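PDB 4X7R: TarM from Staphylococcus aureus subsp. aureus 21178, which belongs to the GT-B-fold glycosyltransferases, with two Rossmann-like domains and a bound UDP, plus a large antiparallel beta-sheet insertion. Local coordinates for residues 330-342 against 364-377. The protein carries 1 engineered substitution. Residues are numbered along the deposited sequence; the frame is centred on the assembly and turned at random.
Sequences TKRIDLLIEVAEL and IAKMIEDKNLERNV. With UDP (uridine-5'-diphosphate), chain E.
I337 projects from helix 333-346 into the side chains of 364-377 and touches six of them. Its CD1 meets I368 CG1 at 3.6 Å and V377 CG1 at 3.8 Å, while its other branch, CG2, lies against M367 CG, K371 CD and L373 CD1. CG2 is anti to the backbone N and CG1 anti to the carbonyl carbon (chi1 -55°), which spreads the two branches over different partners. On the N-terminal side, I364 rests its CG2 on I337 and its CD1 on the backbone of D334, 3.5 Å from D334 N. M367 runs extended past I337 in the opposite direction and lays SD and CE along D334. A340 CB meets V377 CG2 at 3.7 Å, and L373 CD1 packs on E341 CB. At the border K371 bends at its last torsion (chi4 -72°) and brings NZ within 2.8 Å of E341 OE1, a salt bridge approached from above the carboxylate plane. Around this shell, a Schellman motif at N372, with positive phi, brings L373 back toward E341. The D334 carboxylate leads away from the contact to R332, whose NE and NH2 each bond one of its oxygens. Segments 333-342 and 364-370 run nearly parallel, 16° apart, their axes 10.3 Å apart at closest approach, as expected for two helices on one face of a Rossmann-like sheet; I337 also packs on I354 of strand 351-355, the sheet neighbour of the strand that V377 begins. Just before the helix, K331 NZ donates to UDP O3A and O3B and also pairs with E403. Burial of aliphatic branches thus probably holds the helices together, with K371-E341 adding a charged tie at the partly exposed margin.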
# COMPACT_ATOMS: atom_id res chain seq x y z
N THR A 330 -8.44 -3.81 11.48
CA THR A 330 -7.54 -4.71 12.23
C THR A 330 -6.71 -4.01 13.31
O THR A 330 -6.30 -4.66 14.27
CB THR A 330 -6.70 -5.58 11.32
OG1 THR A 330 -5.89 -4.73 10.53
CG2 THR A 330 -7.53 -6.49 10.44
N LYS A 331 -6.51 -2.69 13.17
CA LYS A 331 -5.76 -1.85 14.11
C LYS A 331 -6.56 -1.57 15.37
O LYS A 331 -5.98 -1.18 16.38
CB LYS A 331 -5.29 -0.55 13.43
CG LYS A 331 -4.43 -0.77 12.17
CD LYS A 331 -3.04 -1.35 12.46
CE LYS A 331 -2.39 -1.74 11.16
NZ LYS A 331 -1.07 -2.38 11.37
N ARG A 332 -7.89 -1.83 15.32
CA ARG A 332 -8.83 -1.66 16.44
C ARG A 332 -8.64 -0.34 17.19
O ARG A 332 -8.46 -0.33 18.41
CB ARG A 332 -8.81 -2.87 17.41
CG ARG A 332 -9.38 -4.16 16.81
CD ARG A 332 -10.83 -4.09 16.32
NE ARG A 332 -11.78 -3.68 17.37
CZ ARG A 332 -12.36 -4.51 18.22
NH1 ARG A 332 -12.09 -5.81 18.18
NH2 ARG A 332 -13.21 -4.05 19.12
N ILE A 333 -8.65 0.77 16.43
CA ILE A 333 -8.51 2.13 16.97
C ILE A 333 -9.73 2.45 17.86
O ILE A 333 -9.61 3.25 18.78
CB ILE A 333 -8.19 3.17 15.85
CG1 ILE A 333 -6.90 2.75 15.09
CG2 ILE A 333 -8.01 4.59 16.43
CD1 ILE A 333 -6.79 3.19 13.68
N ASP A 334 -10.85 1.71 17.66
CA ASP A 334 -12.06 1.81 18.49
C ASP A 334 -11.71 1.37 19.91
O ASP A 334 -12.16 2.02 20.85
CB ASP A 334 -13.22 0.97 17.91
CG ASP A 334 -12.96 -0.52 17.76
OD1 ASP A 334 -12.07 -0.88 16.96
OD2 ASP A 334 -13.68 -1.32 18.39
N LEU A 335 -10.84 0.34 20.05
CA LEU A 335 -10.36 -0.14 21.35
C LEU A 335 -9.39 0.87 21.97
O LEU A 335 -9.39 1.04 23.19
CB LEU A 335 -9.73 -1.55 21.29
CG LEU A 335 -10.71 -2.73 21.18
CD1 LEU A 335 -9.96 -4.05 21.06
CD2 LEU A 335 -11.64 -2.81 22.38
N LEU A 336 -8.63 1.58 21.12
CA LEU A 336 -7.72 2.64 21.54
C LEU A 336 -8.53 3.83 22.10
O LEU A 336 -8.14 4.38 23.13
CB LEU A 336 -6.79 3.07 20.39
CG LEU A 336 -5.89 4.30 20.62
CD1 LEU A 336 -5.01 4.14 21.85
CD2 LEU A 336 -5.08 4.63 19.40
N ILE A 337 -9.67 4.20 21.44
CA ILE A 337 -10.57 5.26 21.92
C ILE A 337 -11.17 4.86 23.27
O ILE A 337 -11.21 5.68 24.18
CB ILE A 337 -11.64 5.69 20.88
CG1 ILE A 337 -11.03 6.13 19.53
CG2 ILE A 337 -12.59 6.78 21.43
CD1 ILE A 337 -9.93 7.19 19.57
N GLU A 338 -11.57 3.57 23.41
CA GLU A 338 -12.11 3.01 24.66
C GLU A 338 -11.05 3.06 25.76
O GLU A 338 -11.38 3.34 26.91
CB GLU A 338 -12.63 1.58 24.47
CG GLU A 338 -14.00 1.52 23.81
CD GLU A 338 -14.50 0.14 23.44
OE1 GLU A 338 -14.40 -0.78 24.28
OE2 GLU A 338 -15.03 -0.01 22.32
N VAL A 339 -9.77 2.82 25.40
CA VAL A 339 -8.64 2.88 26.33
C VAL A 339 -8.38 4.33 26.74
O VAL A 339 -8.21 4.61 27.93
CB VAL A 339 -7.36 2.17 25.78
CG1 VAL A 339 -6.14 2.47 26.64
CG2 VAL A 339 -7.58 0.67 25.69
N ALA A 340 -8.41 5.26 25.74
CA ALA A 340 -8.23 6.71 25.95
C ALA A 340 -9.23 7.24 26.98
O ALA A 340 -8.81 7.93 27.91
CB ALA A 340 -8.38 7.44 24.63
N GLU A 341 -10.51 6.83 26.86
CA GLU A 341 -11.60 7.18 27.78
C GLU A 341 -11.24 6.82 29.24
O GLU A 341 -11.45 7.64 30.13
CB GLU A 341 -12.92 6.50 27.36
CG GLU A 341 -14.13 6.92 28.18
CD GLU A 341 -15.45 6.29 27.77
OE1 GLU A 341 -15.49 5.06 27.57
OE2 GLU A 341 -16.45 7.03 27.69
N LEU A 342 -10.68 5.61 29.46
CA LEU A 342 -10.27 5.11 30.78
C LEU A 342 -9.07 5.88 31.34
O LEU A 342 -9.08 6.24 32.52
CB LEU A 342 -9.96 3.60 30.74
CG LEU A 342 -11.12 2.65 30.42
CD1 LEU A 342 -10.60 1.27 30.07
CD2 LEU A 342 -12.10 2.56 31.59
N ILE A 364 -14.24 6.76 13.95
CA ILE A 364 -13.38 7.11 15.08
C ILE A 364 -13.58 8.57 15.51
O ILE A 364 -13.65 8.82 16.71
CB ILE A 364 -11.88 6.71 14.83
CG1 ILE A 364 -11.72 5.16 14.66
CG2 ILE A 364 -10.92 7.26 15.89
CD1 ILE A 364 -12.29 4.25 15.80
N ALA A 365 -13.72 9.51 14.54
CA ALA A 365 -13.97 10.94 14.79
C ALA A 365 -15.29 11.11 15.59
O ALA A 365 -15.28 11.74 16.66
CB ALA A 365 -14.03 11.71 13.49
N LYS A 366 -16.38 10.47 15.11
CA LYS A 366 -17.70 10.44 15.75
C LYS A 366 -17.59 9.83 17.15
O LYS A 366 -18.26 10.28 18.06
CB LYS A 366 -18.67 9.61 14.91
CG LYS A 366 -20.07 10.19 14.80
CD LYS A 366 -20.76 9.71 13.53
CE LYS A 366 -22.14 10.30 13.37
NZ LYS A 366 -22.78 9.90 12.09
N MET A 367 -16.75 8.78 17.29
CA MET A 367 -16.52 8.06 18.55
C MET A 367 -15.87 8.92 19.65
O MET A 367 -16.26 8.81 20.81
CB MET A 367 -15.69 6.81 18.28
CG MET A 367 -15.84 5.75 19.31
SD MET A 367 -14.92 4.28 18.83
CE MET A 367 -15.07 3.32 20.34
N ILE A 368 -14.90 9.77 19.28
CA ILE A 368 -14.20 10.68 20.21
C ILE A 368 -15.18 11.74 20.73
O ILE A 368 -15.23 12.00 21.94
CB ILE A 368 -12.95 11.30 19.52
CG1 ILE A 368 -11.89 10.23 19.20
CG2 ILE A 368 -12.32 12.42 20.36
CD1 ILE A 368 -11.14 10.48 17.97
N GLU A 369 -15.96 12.35 19.80
CA GLU A 369 -16.97 13.38 20.05
C GLU A 369 -18.06 12.86 21.00
O GLU A 369 -18.33 13.49 22.02
CB GLU A 369 -17.58 13.88 18.73
CG GLU A 369 -16.59 14.65 17.86
CD GLU A 369 -16.87 14.64 16.36
OE1 GLU A 369 -18.06 14.65 15.96
OE2 GLU A 369 -15.89 14.66 15.58
N ASP A 370 -18.63 11.66 20.68
CA ASP A 370 -19.67 10.98 21.47
C ASP A 370 -19.20 10.66 22.89
O ASP A 370 -20.02 10.63 23.80
CB ASP A 370 -20.14 9.69 20.77
CG ASP A 370 -21.03 9.90 19.55
OD1 ASP A 370 -20.95 10.99 18.93
OD2 ASP A 370 -21.76 8.96 19.19
N LYS A 371 -17.89 10.42 23.06
CA LYS A 371 -17.28 10.11 24.36
C LYS A 371 -16.70 11.37 25.02
O LYS A 371 -16.22 11.29 26.16
CB LYS A 371 -16.22 9.01 24.20
CG LYS A 371 -16.82 7.63 23.97
CD LYS A 371 -15.76 6.59 23.63
CE LYS A 371 -16.33 5.19 23.65
NZ LYS A 371 -16.63 4.73 25.03
N ASN A 372 -16.77 12.52 24.32
CA ASN A 372 -16.28 13.84 24.73
C ASN A 372 -14.79 13.83 25.09
O ASN A 372 -14.38 14.29 26.16
CB ASN A 372 -17.18 14.51 25.82
CG ASN A 372 -18.65 14.59 25.48
OD1 ASN A 372 -19.47 13.96 26.14
ND2 ASN A 372 -19.03 15.35 24.45
N LEU A 373 -13.99 13.28 24.17
CA LEU A 373 -12.53 13.19 24.30
C LEU A 373 -11.84 14.13 23.30
O LEU A 373 -10.62 14.06 23.14
CB LEU A 373 -12.07 11.73 24.10
CG LEU A 373 -12.45 10.73 25.19
CD1 LEU A 373 -12.49 9.33 24.65
CD2 LEU A 373 -11.50 10.81 26.37
N GLU A 374 -12.62 15.04 22.66
CA GLU A 374 -12.14 16.02 21.68
C GLU A 374 -11.06 16.99 22.20
O GLU A 374 -10.36 17.61 21.40
CB GLU A 374 -13.30 16.74 20.95
CG GLU A 374 -14.33 17.40 21.87
CD GLU A 374 -15.51 18.08 21.20
OE1 GLU A 374 -15.51 18.22 19.95
OE2 GLU A 374 -16.44 18.49 21.93
N ARG A 375 -10.90 17.08 23.53
CA ARG A 375 -9.89 17.89 24.20
C ARG A 375 -8.63 17.05 24.56
O ARG A 375 -7.64 17.61 25.02
CB ARG A 375 -10.50 18.50 25.48
CG ARG A 375 -9.84 19.81 25.92
CD ARG A 375 -10.00 20.05 27.42
NE ARG A 375 -9.18 19.13 28.22
CZ ARG A 375 -9.31 18.95 29.53
NH1 ARG A 375 -10.24 19.62 30.21
NH2 ARG A 375 -8.53 18.10 30.17
N ASN A 376 -8.67 15.72 24.32
CA ASN A 376 -7.57 14.81 24.66
C ASN A 376 -7.10 13.89 23.52
O ASN A 376 -5.95 13.45 23.53
CB ASN A 376 -7.92 13.98 25.88
CG ASN A 376 -8.11 14.78 27.15
OD1 ASN A 376 -9.15 15.40 27.37
ND2 ASN A 376 -7.11 14.77 28.01
N VAL A 377 -8.00 13.56 22.58
CA VAL A 377 -7.70 12.67 21.47
C VAL A 377 -7.75 13.47 20.15
O VAL A 377 -8.78 14.08 19.86
CB VAL A 377 -8.61 11.42 21.47
CG1 VAL A 377 -8.26 10.48 20.33
CG2 VAL A 377 -8.54 10.69 22.81
N1 UDP E . 2.95 5.27 8.23
C2 UDP E . 3.41 6.55 7.97
N3 UDP E . 2.52 7.56 8.27
C4 UDP E . 1.24 7.42 8.76
C5 UDP E . 0.81 6.06 8.96
C6 UDP E . 1.66 5.05 8.70
O2 UDP E . 4.52 6.78 7.51
O4 UDP E . 0.57 8.44 9.02
C1' UDP E . 3.94 4.18 8.11
C2' UDP E . 4.67 3.85 9.41
O2' UDP E . 5.79 4.70 9.59
C3' UDP E . 5.09 2.40 9.17
C4' UDP E . 3.95 1.85 8.31
O4' UDP E . 3.28 2.99 7.73
O3' UDP E . 6.36 2.20 8.56
C5' UDP E . 2.95 1.00 9.06
O5' UDP E . 3.60 -0.27 9.31
PA UDP E . 3.00 -1.48 10.17
O1A UDP E . 3.80 -2.70 9.92
O2A UDP E . 3.03 -1.08 11.66
O3A UDP E . 1.51 -1.70 9.73
PB UDP E . 0.82 -1.92 8.30
O1B UDP E . 1.73 -2.74 7.41
O2B UDP E . 0.54 -0.57 7.63
O3B UDP E . -0.47 -2.69 8.49